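PDB 3QVL: putative hydantoin racemase from Klebsiella pneumoniae subsp. pneumoniae, which racemises allantoin, interconverting its two enantiomers, and probably also acts on other 5-monosubstituted hydantoins, as a member of the HyuE racemase family. Local coordinates for the interface of chains A and B and the interface of chains A and C. Coordinates in Å, arbitrary orientation; residue numbers count along the deposited sequence, not the author numbering. Chains: chain A/B/C, Putative hydantoin racemase.

Contact 1: the interface of chains A and B. Residues chain A 41-44, 46, 50, 53; chain B 231, 233-235.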
loop_
_atom_site.group_PDB
_atom_site.type_symbol
_atom_site.label_atom_id
_atom_site.label_comp_id
_atom_site.label_asym_id
_atom_site.label_seq_id
_atom_site.Cartn_x
_atom_site.Cartn_y
_atom_site.Cartn_z
ATOM N N GLY A 41 -0.097 -4.355 -37.604
ATOM C CA GLY A 41 -0.699 -4.296 -36.280
ATOM C C GLY A 41 -2.179 -3.979 -36.254
ATOM O O GLY A 41 -2.963 -4.519 -37.037
ATOM N N VAL A 42 -2.546 -3.084 -35.342
ATOM C CA VAL A 42 -3.937 -2.776 -35.046
ATOM C C VAL A 42 -4.199 -1.271 -35.243
ATOM O O VAL A 42 -3.376 -0.451 -34.843
ATOM C CB VAL A 42 -4.298 -3.270 -33.607
ATOM C CG1 VAL A 42 -3.580 -2.457 -32.521
ATOM C CG2 VAL A 42 -5.788 -3.288 -33.385
ATOM N N PRO A 43 -5.329 -0.907 -35.891
ATOM C CA PRO A 43 -5.652 0.504 -36.159
ATOM C C PRO A 43 -5.849 1.360 -34.904
ATOM O O PRO A 43 -5.563 2.557 -34.930
ATOM C CB PRO A 43 -6.959 0.420 -36.955
ATOM C CG PRO A 43 -6.928 -0.927 -37.579
ATOM C CD PRO A 43 -6.291 -1.809 -36.551
ATOM N N SER A 44 -6.343 0.751 -33.830
ATOM C CA SER A 44 -6.472 1.424 -32.537
ATOM C C SER A 44 -6.343 0.417 -31.400
ATOM O O SER A 44 -6.659 -0.763 -31.565
ATOM C CB SER A 44 -7.797 2.186 -32.434
ATOM O OG SER A 44 -8.905 1.304 -32.430
ATOM N N GLU A 46 -7.560 -0.845 -27.925
ATOM C CA GLU A 46 -8.766 -0.798 -27.102
ATOM C C GLU A 46 -8.905 -2.044 -26.231
ATOM O O GLU A 46 -9.968 -2.667 -26.183
ATOM C CB GLU A 46 -10.005 -0.640 -27.990
ATOM C CG GLU A 46 -10.033 0.643 -28.812
ATOM C CD GLU A 46 -11.201 0.704 -29.777
ATOM O OE1 GLU A 46 -11.463 -0.302 -30.471
ATOM O OE2 GLU A 46 -11.852 1.767 -29.850
ATOM N N ASP A 50 -5.172 -5.931 -28.035
ATOM C CA ASP A 50 -4.633 -4.868 -28.882
ATOM C C ASP A 50 -3.256 -4.405 -28.403
ATOM O O ASP A 50 -2.363 -4.164 -29.216
ATOM C CB ASP A 50 -5.593 -3.675 -28.932
ATOM C CG ASP A 50 -6.912 -4.000 -29.618
ATOM O OD1 ASP A 50 -7.001 -5.025 -30.329
ATOM O OD2 ASP A 50 -7.868 -3.213 -29.444
ATOM N N ILE A 53 -0.342 -6.836 -29.333
ATOM C CA ILE A 53 0.011 -6.655 -30.741
ATOM C C ILE A 53 0.822 -5.373 -30.925
ATOM O O ILE A 53 1.864 -5.378 -31.588
ATOM C CB ILE A 53 -1.249 -6.641 -31.645
ATOM C CG1 ILE A 53 -1.913 -8.021 -31.650
ATOM C CG2 ILE A 53 -0.895 -6.215 -33.073
ATOM C CD1 ILE A 53 -3.289 -8.046 -32.275
ATOM N N GLU B 231 -12.374 -5.777 -29.571
ATOM C CA GLU B 231 -13.225 -4.998 -30.469
ATOM C C GLU B 231 -12.935 -5.386 -31.916
ATOM O O GLU B 231 -11.778 -5.597 -32.285
ATOM C CB GLU B 231 -13.006 -3.493 -30.268
ATOM C CG GLU B 231 -13.224 -2.991 -28.837
ATOM C CD GLU B 231 -14.647 -3.189 -28.333
ATOM O OE1 GLU B 231 -15.604 -2.981 -29.112
ATOM O OE2 GLU B 231 -14.807 -3.548 -27.148
ATOM N N LYS B 233 -11.908 -5.379 -35.429
ATOM C CA LYS B 233 -11.033 -4.549 -36.256
ATOM C C LYS B 233 -10.091 -5.393 -37.110
ATOM O O LYS B 233 -9.823 -6.556 -36.799
ATOM C CB LYS B 233 -10.241 -3.555 -35.397
ATOM C CG LYS B 233 -9.415 -4.188 -34.288
ATOM C CD LYS B 233 -8.898 -3.141 -33.317
ATOM C CE LYS B 233 -9.909 -2.797 -32.240
ATOM N NZ LYS B 233 -9.354 -1.790 -31.296
ATOM N N ALA B 234 -9.593 -4.789 -38.184
ATOM C CA ALA B 234 -8.717 -5.471 -39.124
ATOM C C ALA B 234 -7.277 -5.495 -38.631
ATOM O O ALA B 234 -6.672 -4.448 -38.396
ATOM C CB ALA B 234 -8.799 -4.812 -40.482
ATOM N N LEU B 235 -6.740 -6.700 -38.471
ATOM C CA LEU B 235 -5.342 -6.883 -38.097
ATOM C C LEU B 235 -4.509 -7.055 -39.362
ATOM O O LEU B 235 -4.895 -7.796 -40.269
ATOM C CB LEU B 235 -5.186 -8.088 -37.162
ATOM C CG LEU B 235 -6.059 -8.118 -35.900
ATOM C CD1 LEU B 235 -5.928 -9.450 -35.174
ATOM C CD2 LEU B 235 -5.741 -6.960 -34.958
HETATM O O HOH W 1 -10.083 -4.452 -28.386
HETATM O O HOH W 2 -8.995 -6.336 -31.822
#
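B:Lys233 pushes its ammonium into an acidic notch of chain A formed by A:Glu46, A:Asp50 and the backbone of A:Ser44, and with 71 Å² hidden it buries the most surface in this patch. The lysine sits on the C-terminal segment of chain B, which lies against the loop of A:Gly41 to A:Glu46 and the start of helix 48-68. Its chain is bent at chi3 (85°), and that turn swings NZ toward the acids. There NZ forms salt bridges to the carboxylate oxygen OE1 of A:Glu46 at 2.7 Å and to OD2 of A:Asp50 at 2.8 Å. A:Asp50 meets the lysine tip to tip, but NZ arrives from above its carboxylate plane, 41° out of it. The anti lone pair of the same OD2 takes the backbone N-H of A:Glu46, a bond within chain A that probably helps to hold the carboxylate in place for the lysine. NZ also donates to the carbonyl O of A:Ser44 at 2.9 Å, lying above the carbonyl plane. The ammonium is thus shared among the carboxylates of A:Glu46 and A:Asp50 and the A:Ser44 carbonyl, with a weak further contact to A:Ser44 OG, which probably favours its charged form.

Next to the lysine on chain B, B:Ala234 turns its carbonyl O to ring carbons CG and CD of A:Pro43, which has 37 Å² hidden. B:Leu235, with 30 Å² hidden, sends CD2 to A:Ile53 CD1 at 3.8 Å, the two side chains crossing at about a right angle, and the same methyl lies near CG2 of A:Val42. At the opposite end B:Glu231 adds water-mediated links: its backbone N pairs with water 1 at 2.9 Å, and that water also pairs with A:Asp50 OD2 at 2.8 Å.

Contact 2: the interface of chains A and C. Residues chain A 95, 99, 103-104, 107, 210, 214; chain C 103-104, 107, 210, 213.
Helices 97-108 and 203-216 of chain A, with strand 94-96 beside them, pack against the same two helices of chain C around a two-fold axis in this Asp/Glu/hydantoin racemase-family protein. C:Met107 has the most surface hidden in this patch, 77 Å². Its chain runs extended beyond CG (chi3 -174°), which carries CE over one face of the A:His103 imidazole, 3.8 Å from the ring centroid and offset toward the rim. A:Met107 CE caps C:His103 in the same way. Further back on C:Met107, CB touches A:Ile95 CD1 at 3.7 Å, and CG passes the carboxylate oxygen OE2 of A:Glu99.

The side chains of A:His103 and C:His103 run antiparallel past one another, and their rings meet edge-to-face, the planes 80° apart and the centroids separated by 4.8 Å. The CD2 to CD2 approach is too short to interpret. A:His103 ND1 donates to the backbone carbonyl O of A:Glu99 at 2.7 Å, with 148° at the hydrogen; this bond along the helix helps fix the ring's rotation.

Beside the histidines, A:Met210 and C:Met210 bring their thioether sulfurs together, SD to SD 3.7 Å. Both methionine side chains bend at chi2 and chi3, and CE of A:Met210 reaches C:Ser213 CB at 3.8 Å. Polar atoms of the two chains do not come close enough to hydrogen-bond here; packing of thioether, aliphatic and imidazole groups makes the contact. At its flank, A:Leu214 CD2 rests 3.9 Å from C:Met104 SD.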
loop_
_atom_site.group_PDB
_atom_site.type_symbol
_atom_site.label_atom_id
_atom_site.label_comp_id
_atom_site.label_asym_id
_atom_site.label_seq_id
_atom_site.Cartn_x
_atom_site.Cartn_y
_atom_site.Cartn_z
ATOM N N ILE A 95 10.368 6.785 -23.502
ATOM C CA ILE A 95 9.375 7.364 -22.598
ATOM C C ILE A 95 7.959 7.113 -23.113
ATOM O O ILE A 95 7.648 7.401 -24.270
ATOM C CB ILE A 95 9.602 8.894 -22.391
ATOM C CG1 ILE A 95 11.060 9.203 -22.007
ATOM C CG2 ILE A 95 8.620 9.467 -21.362
ATOM C CD1 ILE A 95 11.536 8.577 -20.695
ATOM N N GLU A 99 3.140 7.600 -18.877
ATOM C CA GLU A 99 4.228 7.843 -17.937
ATOM C C GLU A 99 4.557 9.333 -17.836
ATOM O O GLU A 99 4.552 9.902 -16.743
ATOM C CB GLU A 99 5.463 7.042 -18.368
ATOM C CG GLU A 99 6.708 7.242 -17.510
ATOM C CD GLU A 99 7.947 6.610 -18.121
ATOM O OE1 GLU A 99 8.052 6.556 -19.368
ATOM O OE2 GLU A 99 8.826 6.168 -17.354
ATOM N N HIS A 103 3.764 11.965 -14.745
ATOM C CA HIS A 103 4.942 12.598 -14.145
ATOM C C HIS A 103 4.808 14.120 -14.101
ATOM O O HIS A 103 5.077 14.739 -13.068
ATOM C CB HIS A 103 6.219 12.199 -14.896
ATOM C CG HIS A 103 6.826 10.913 -14.425
ATOM N ND1 HIS A 103 6.294 9.678 -14.730
ATOM C CD2 HIS A 103 7.932 10.669 -13.683
ATOM C CE1 HIS A 103 7.040 8.732 -14.187
ATOM N NE2 HIS A 103 8.040 9.308 -13.544
ATOM N N MET A 104 4.382 14.711 -15.218
ATOM C CA MET A 104 4.186 16.161 -15.314
ATOM C C MET A 104 3.062 16.654 -14.409
ATOM O O MET A 104 3.163 17.731 -13.820
ATOM C CB MET A 104 3.905 16.589 -16.760
ATOM C CG MET A 104 5.059 16.404 -17.743
ATOM S SD MET A 104 6.553 17.341 -17.368
ATOM C CE MET A 104 7.442 16.165 -16.351
ATOM N N MET A 107 3.851 17.451 -10.846
ATOM C CA MET A 107 4.731 18.609 -10.709
ATOM C C MET A 107 3.973 19.939 -10.710
ATOM O O MET A 107 4.529 20.974 -10.336
ATOM C CB MET A 107 5.788 18.608 -11.817
ATOM C CG MET A 107 6.772 17.452 -11.741
ATOM S SD MET A 107 7.980 17.498 -13.075
ATOM C CE MET A 107 8.838 15.950 -12.802
ATOM N N MET A 210 10.762 15.059 -22.061
ATOM C CA MET A 210 11.496 14.142 -21.183
ATOM C C MET A 210 12.709 13.538 -21.886
ATOM O O MET A 210 13.788 13.444 -21.296
ATOM C CB MET A 210 10.585 13.037 -20.635
ATOM C CG MET A 210 9.510 13.501 -19.649
ATOM S SD MET A 210 10.106 14.520 -18.278
ATOM C CE MET A 210 9.847 16.168 -18.944
ATOM N N LEU A 214 16.590 14.165 -20.818
ATOM C CA LEU A 214 17.514 13.063 -20.542
ATOM C C LEU A 214 18.757 13.106 -21.432
ATOM O O LEU A 214 19.867 12.845 -20.965
ATOM C CB LEU A 214 16.802 11.709 -20.658
ATOM C CG LEU A 214 15.814 11.357 -19.538
ATOM C CD1 LEU A 214 14.884 10.233 -19.965
ATOM C CD2 LEU A 214 16.531 10.999 -18.238
ATOM N N HIS C 103 12.096 11.110 -10.247
ATOM C CA HIS C 103 11.330 11.076 -11.496
ATOM C C HIS C 103 12.183 10.598 -12.672
ATOM O O HIS C 103 11.750 9.742 -13.447
ATOM C CB HIS C 103 10.725 12.451 -11.803
ATOM C CG HIS C 103 9.401 12.695 -11.144
ATOM N ND1 HIS C 103 9.273 12.970 -9.800
ATOM C CD2 HIS C 103 8.146 12.722 -11.652
ATOM C CE1 HIS C 103 7.997 13.144 -9.507
ATOM N NE2 HIS C 103 7.291 12.997 -10.613
ATOM N N MET C 104 13.393 11.148 -12.790
ATOM C CA MET C 104 14.326 10.771 -13.855
ATOM C C MET C 104 14.795 9.326 -13.729
ATOM O O MET C 104 14.958 8.633 -14.735
ATOM C CB MET C 104 15.543 11.704 -13.884
ATOM C CG MET C 104 15.259 13.154 -14.271
ATOM S SD MET C 104 14.573 13.395 -15.921
ATOM C CE MET C 104 12.819 13.311 -15.574
ATOM N N MET C 107 12.697 6.624 -15.228
ATOM C CA MET C 107 12.655 6.686 -16.688
ATOM C C MET C 107 13.835 5.968 -17.350
ATOM O O MET C 107 13.805 5.699 -18.553
ATOM C CB MET C 107 12.599 8.143 -17.157
ATOM C CG MET C 107 11.323 8.874 -16.772
ATOM S SD MET C 107 11.321 10.583 -17.339
ATOM C CE MET C 107 9.812 11.183 -16.585
ATOM N N MET C 210 13.323 19.981 -15.890
ATOM C CA MET C 210 11.881 19.868 -15.653
ATOM C C MET C 210 11.183 21.221 -15.761
ATOM O O MET C 210 10.109 21.321 -16.358
ATOM C CB MET C 210 11.583 19.215 -14.297
ATOM C CG MET C 210 11.961 17.736 -14.184
ATOM S SD MET C 210 11.336 16.674 -15.509
ATOM C CE MET C 210 12.733 16.683 -16.637
ATOM N N SER C 213 11.173 22.203 -19.382
ATOM C CA SER C 213 10.164 21.390 -20.059
ATOM C C SER C 213 8.752 21.928 -19.837
ATOM O O SER C 213 7.995 22.093 -20.793
ATOM C CB SER C 213 10.254 19.931 -19.606
ATOM O OG SER C 213 11.493 19.360 -19.988
#

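The centres of contact 1 and contact 2 lie about 29 Å apart, measured between their C-alpha atoms, and the two share no residue of chain A. Contact 1 sets the loop before helix 48-68 and that helix against residues 231-235 near the C-terminus of chain B, and its two-fold twin exchanges these roles; contact 2 uses strand 94-96 and helices 97-108 and 203-216. Chain A can therefore hold B and C at once, and two kinds of two-fold contact may together build the six-copy assembly. Contact 1 combines a charged cluster with an apolar flank, whereas contact 2 is largely apolar; the coordinates alone do not prove the working oligomer.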